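PDB 5KZT: Peptide/nickel transport system substrate-binding protein from Listeria monocytogenes serotype 1/2a, which probably serves as the extracellular substrate-binding protein (OppA) of a peptide transport system, and is seen here bound to a peptide. Local coordinates for residues A[471-474]-A[475-479]; A[481-484]-A[485-489]. All blocks are in the same frame, centred on the assembly; numbering follows the deposited sequence.

Contact 1: residues A[471-474]-A[475-479]; sequences QKRW and DEMVK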
loop_
_atom_site.group_PDB
_atom_site.type_symbol
_atom_site.label_atom_id
_atom_site.label_comp_id
_atom_site.label_asym_id
_atom_site.label_seq_id
_atom_site.Cartn_x
_atom_site.Cartn_y
_atom_site.Cartn_z
ATOM N N GLN A 471 15.134 -10.500 -19.288
ATOM C CA GLN A 471 14.964 -9.365 -20.192
ATOM C C GLN A 471 13.600 -9.474 -20.894
ATOM O O GLN A 471 12.901 -8.480 -21.031
ATOM C CB GLN A 471 16.077 -9.302 -21.249
ATOM C CG GLN A 471 16.061 -8.029 -22.099
ATOM C CD GLN A 471 16.357 -6.786 -21.267
ATOM O OE1 GLN A 471 17.417 -6.689 -20.671
ATOM N NE2 GLN A 471 15.417 -5.847 -21.210
ATOM N N LYS A 472 13.249 -10.676 -21.371
ATOM C CA LYS A 472 11.920 -10.909 -21.969
ATOM C C LYS A 472 10.775 -10.564 -21.014
ATOM O O LYS A 472 9.792 -9.972 -21.436
ATOM C CB LYS A 472 11.760 -12.349 -22.484
ATOM C CG LYS A 472 12.507 -12.609 -23.783
ATOM C CD LYS A 472 11.848 -13.702 -24.614
ATOM C CE LYS A 472 12.619 -13.989 -25.895
ATOM N NZ LYS A 472 13.983 -14.540 -25.622
ATOM N N ARG A 473 10.909 -10.931 -19.736
ATOM C CA ARG A 473 9.902 -10.585 -18.720
ATOM C C ARG A 473 9.759 -9.076 -18.631
ATOM O O ARG A 473 8.649 -8.547 -18.683
ATOM C CB ARG A 473 10.281 -11.163 -17.354
ATOM C CG ARG A 473 9.357 -10.758 -16.213
ATOM C CD ARG A 473 9.556 -11.604 -14.967
ATOM N NE ARG A 473 8.824 -11.047 -13.825
ATOM C CZ ARG A 473 9.251 -10.044 -13.040
ATOM N NH1 ARG A 473 10.436 -9.457 -13.238
ATOM N NH2 ARG A 473 8.479 -9.620 -12.041
ATOM N N TRP A 474 10.894 -8.389 -18.510
ATOM C CA TRP A 474 10.885 -6.925 -18.422
ATOM C C TRP A 474 10.194 -6.306 -19.640
ATOM O O TRP A 474 9.264 -5.507 -19.484
ATOM C CB TRP A 474 12.312 -6.378 -18.283
ATOM C CG TRP A 474 12.344 -4.889 -18.316
ATOM C CD1 TRP A 474 12.503 -4.088 -19.417
ATOM C CD2 TRP A 474 12.179 -4.023 -17.205
ATOM N NE1 TRP A 474 12.444 -2.758 -19.045
ATOM C CE2 TRP A 474 12.246 -2.695 -17.691
ATOM C CE3 TRP A 474 11.986 -4.236 -15.837
ATOM C CZ2 TRP A 474 12.157 -1.580 -16.844
ATOM C CZ3 TRP A 474 11.871 -3.126 -14.994
ATOM C CH2 TRP A 474 11.960 -1.815 -15.504
ATOM N N ASP A 475 10.623 -6.694 -20.842
ATOM C CA ASP A 475 10.059 -6.118 -22.078
ATOM C C ASP A 475 8.533 -6.280 -22.151
ATOM O O ASP A 475 7.818 -5.362 -22.556
ATOM C CB ASP A 475 10.717 -6.700 -23.346
ATOM C CG ASP A 475 12.215 -6.387 -23.443
ATOM O OD1 ASP A 475 12.698 -5.505 -22.709
ATOM O OD2 ASP A 475 12.910 -7.041 -24.243
ATOM N N GLU A 476 8.050 -7.444 -21.730
ATOM C CA GLU A 476 6.622 -7.715 -21.712
ATOM C C GLU A 476 5.891 -6.852 -20.697
ATOM O O GLU A 476 4.840 -6.312 -21.016
ATOM C CB GLU A 476 6.362 -9.202 -21.471
ATOM C CG GLU A 476 6.856 -10.086 -22.614
ATOM C CD GLU A 476 6.027 -9.953 -23.886
ATOM O OE1 GLU A 476 4.898 -10.491 -23.920
ATOM O OE2 GLU A 476 6.512 -9.336 -24.869
ATOM N N MET A 477 6.470 -6.671 -19.508
ATOM C CA MET A 477 5.886 -5.761 -18.509
ATOM C C MET A 477 5.738 -4.334 -19.039
ATOM O O MET A 477 4.754 -3.669 -18.746
ATOM C CB MET A 477 6.691 -5.787 -17.194
ATOM C CG MET A 477 6.478 -7.071 -16.391
ATOM S SD MET A 477 7.114 -7.072 -14.707
ATOM C CE MET A 477 8.853 -6.786 -15.020
ATOM N N VAL A 478 6.710 -3.865 -19.828
ATOM C CA VAL A 478 6.621 -2.542 -20.468
ATOM C C VAL A 478 5.382 -2.510 -21.365
ATOM O O VAL A 478 4.553 -1.594 -21.280
ATOM C CB VAL A 478 7.913 -2.213 -21.256
ATOM C CG1 VAL A 478 7.763 -0.932 -22.079
ATOM C CG2 VAL A 478 9.098 -2.111 -20.289
ATOM N N LYS A 479 5.236 -3.539 -22.192
ATOM C CA LYS A 479 4.105 -3.625 -23.105
ATOM C C LYS A 479 2.757 -3.655 -22.388
ATOM O O LYS A 479 1.770 -3.111 -22.890
ATOM C CB LYS A 479 4.230 -4.861 -24.001
ATOM C CG LYS A 479 5.381 -4.804 -24.976
ATOM C CD LYS A 479 5.444 -6.097 -25.782
ATOM C CE LYS A 479 6.576 -6.077 -26.773
ATOM N NZ LYS A 479 6.477 -4.899 -27.683
#
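Trp-474 and Met-477 pack against each other on the buried side of the first modelled turns of an alpha-helix, 471-487, while Lys-472 reaches out on its exposed side. Four successive i to i+4 backbone bonds, from Asp-475 N to Gln-471 O through Val-478 N to Trp-474 O, hold the turns regular. On the tight side the Met-477 methyl does double duty. Met-477 CE lies 4.1 Å from Trp-474 CE3 and also sits over one face of the Arg-473 guanidinium, not centred over it but nearer its border, 3.6 Å from Arg-473 NH1. Val-478 CG2 approaches the same indole obliquely, 3.6 Å from Trp-474 NE1, whose N-H is taken by Glu-339; Pro-330 and Pro-432 add further cover. Arg-473 runs out extended and is held at its far end by a salt bridge to Asp-431. On the looser side, with Lys-472, Glu-476 folds back to place Glu-476 CG 3.2 Å from Lys-472 O, yet its carboxylate heads outward. Between the two sides, at the tryptophan's edge, Gln-471, bent at chi2 (65°), brings its amide round to Asp-475 while also bonding Asp-329. Gln-471 NE2 meets Asp-475 OD1 at 3.1 Å, on the syn side but 34° out of the carboxylate plane.

Contact 2: residues A[481-484]-A[485-489]; sequences EKIL and LTDDV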
loop_
_atom_site.group_PDB
_atom_site.type_symbol
_atom_site.label_atom_id
_atom_site.label_comp_id
_atom_site.label_asym_id
_atom_site.label_seq_id
_atom_site.Cartn_x
_atom_site.Cartn_y
_atom_site.Cartn_z
ATOM N N GLU A 481 1.645 -2.096 -19.834
ATOM C CA GLU A 481 1.089 -0.813 -19.425
ATOM C C GLU A 481 0.307 -0.147 -20.560
ATOM O O GLU A 481 -0.712 0.519 -20.324
ATOM C CB GLU A 481 2.168 0.128 -18.862
ATOM C CG GLU A 481 1.552 1.307 -18.106
ATOM C CD GLU A 481 2.572 2.192 -17.408
ATOM O OE1 GLU A 481 2.386 2.473 -16.217
ATOM O OE2 GLU A 481 3.549 2.619 -18.050
ATOM N N LYS A 482 0.783 -0.313 -21.790
ATOM C CA LYS A 482 0.045 0.207 -22.951
ATOM C C LYS A 482 -1.348 -0.401 -23.096
ATOM O O LYS A 482 -2.310 0.299 -23.422
ATOM C CB LYS A 482 0.820 -0.020 -24.234
ATOM C CG LYS A 482 0.282 0.821 -25.379
ATOM C CD LYS A 482 0.883 0.410 -26.713
ATOM C CE LYS A 482 0.224 1.162 -27.846
ATOM N NZ LYS A 482 -1.066 0.564 -28.286
ATOM N N ILE A 483 -1.441 -1.698 -22.841
ATOM C CA ILE A 483 -2.719 -2.409 -22.886
ATOM C C ILE A 483 -3.666 -1.839 -21.816
ATOM O O ILE A 483 -4.815 -1.504 -22.089
ATOM C CB ILE A 483 -2.529 -3.932 -22.661
ATOM C CG1 ILE A 483 -1.678 -4.540 -23.778
ATOM C CG2 ILE A 483 -3.890 -4.633 -22.618
ATOM C CD1 ILE A 483 -1.273 -5.965 -23.535
ATOM N N LEU A 484 -3.161 -1.728 -20.601
ATOM C CA LEU A 484 -3.967 -1.279 -19.455
ATOM C C LEU A 484 -4.503 0.145 -19.648
ATOM O O LEU A 484 -5.676 0.414 -19.393
ATOM C CB LEU A 484 -3.131 -1.343 -18.176
ATOM C CG LEU A 484 -3.824 -1.068 -16.852
ATOM C CD1 LEU A 484 -4.740 -2.219 -16.498
ATOM C CD2 LEU A 484 -2.823 -0.830 -15.725
ATOM N N LEU A 485 -3.623 1.034 -20.103
ATOM C CA LEU A 485 -3.905 2.457 -20.127
ATOM C C LEU A 485 -4.382 2.929 -21.500
ATOM O O LEU A 485 -5.552 3.228 -21.658
ATOM C CB LEU A 485 -2.671 3.250 -19.643
ATOM C CG LEU A 485 -2.209 2.886 -18.228
ATOM C CD1 LEU A 485 -0.991 3.709 -17.823
ATOM C CD2 LEU A 485 -3.326 3.033 -17.191
ATOM N N THR A 486 -3.488 2.964 -22.482
ATOM C CA THR A 486 -3.827 3.478 -23.801
ATOM C C THR A 486 -4.950 2.679 -24.471
ATOM O O THR A 486 -5.911 3.268 -24.958
ATOM C CB THR A 486 -2.582 3.544 -24.699
ATOM O OG1 THR A 486 -1.656 4.485 -24.142
ATOM C CG2 THR A 486 -2.939 3.972 -26.139
ATOM N N ASP A 487 -4.835 1.349 -24.470
ATOM C CA ASP A 487 -5.789 0.495 -25.184
ATOM C C ASP A 487 -7.149 0.354 -24.470
ATOM O O ASP A 487 -8.186 0.451 -25.110
ATOM C CB ASP A 487 -5.193 -0.901 -25.452
ATOM C CG ASP A 487 -3.857 -0.857 -26.212
ATOM O OD1 ASP A 487 -3.487 0.234 -26.749
ATOM O OD2 ASP A 487 -3.167 -1.913 -26.256
ATOM N N ASP A 488 -7.139 0.087 -23.156
ATOM C CA ASP A 488 -8.363 -0.253 -22.408
ATOM C C ASP A 488 -8.884 0.840 -21.482
ATOM O O ASP A 488 -10.031 0.790 -21.066
ATOM C CB ASP A 488 -8.146 -1.530 -21.584
ATOM C CG ASP A 488 -7.977 -2.774 -22.447
ATOM O OD1 ASP A 488 -8.086 -2.685 -23.678
ATOM O OD2 ASP A 488 -7.731 -3.874 -21.913
ATOM N N VAL A 489 -8.063 1.821 -21.138
ATOM C CA VAL A 489 -8.474 2.833 -20.147
ATOM C C VAL A 489 -9.084 2.163 -18.889
ATOM O O VAL A 489 -10.165 2.538 -18.421
ATOM C CB VAL A 489 -9.476 3.858 -20.746
ATOM C CG1 VAL A 489 -9.441 5.153 -19.947
ATOM C CG2 VAL A 489 -9.190 4.151 -22.218
#
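Glu-481 and Leu-485 meet where helix 471-487 nears its C-terminal end and widens into a pi-type turn. Glu-481 O still accepts the normal i to i+4 bond from Leu-485 N. The glutamate side chain, extended beyond CG, lays Glu-481 CG 3.5 Å from Leu-485 CD1 and carries the carboxylate onward to Ser-340, Asn-320 and the backbone N of Val-322, so this buried acid is met by several donors. At Lys-482 the register slips by one residue: Lys-482 O takes Asp-487 N at 2.9 Å, an i to i+5 bond. The lysine chain runs past Thr-486, with Lys-482 CG 4.0 Å from Thr-486 CB, then turns at chi4 (-82°) toward Asp-487. There Lys-482 NZ reaches the syn lone pair of Asp-487 OD1 at 2.9 Å, a salt bridge that spans the same five-residue step. Ile-483 continues the wide spacing, though its O receives only a weak bond from Asp-488 N. Ile-483 CG2 lies alongside the Asp-488 side chain, 4.0 Å from Asp-488 OD2, the oxygen that Asn-452 and Tyr-450 hydrogen-bond. Leu-484 comes last, before the chain leaves the helix and turns toward strand 491-503 through Val-489 with its positive phi (48°). Its side chain turns to the core among Phe-439, Tyr-450 and Tyr-455, and Leu-484 CG lies 4.1 Å from Leu-485 CD2.

Both contacts belong to one helix, 471-487, and come in series along the chain: contact 1 forms its first modelled turns and contact 2 its end, with centres about 15 Å apart. They lie on the same side of the chain's centre, their own centres about 23 and 22 Å from it. Helix 336-340 is met by both, through Tyr-336 and Glu-339 in contact 1 and Ser-340 in contact 2. Contact 1 also packs on helix 433-436, whereas contact 2 meets helices 453-459 and 291-299 and strand 491-503. The helix thus runs from the region of helices 336-340 and 433-436, through a short turn, into strand 491-503 of the large mixed sheet, in this member of the solute-binding protein 5 family.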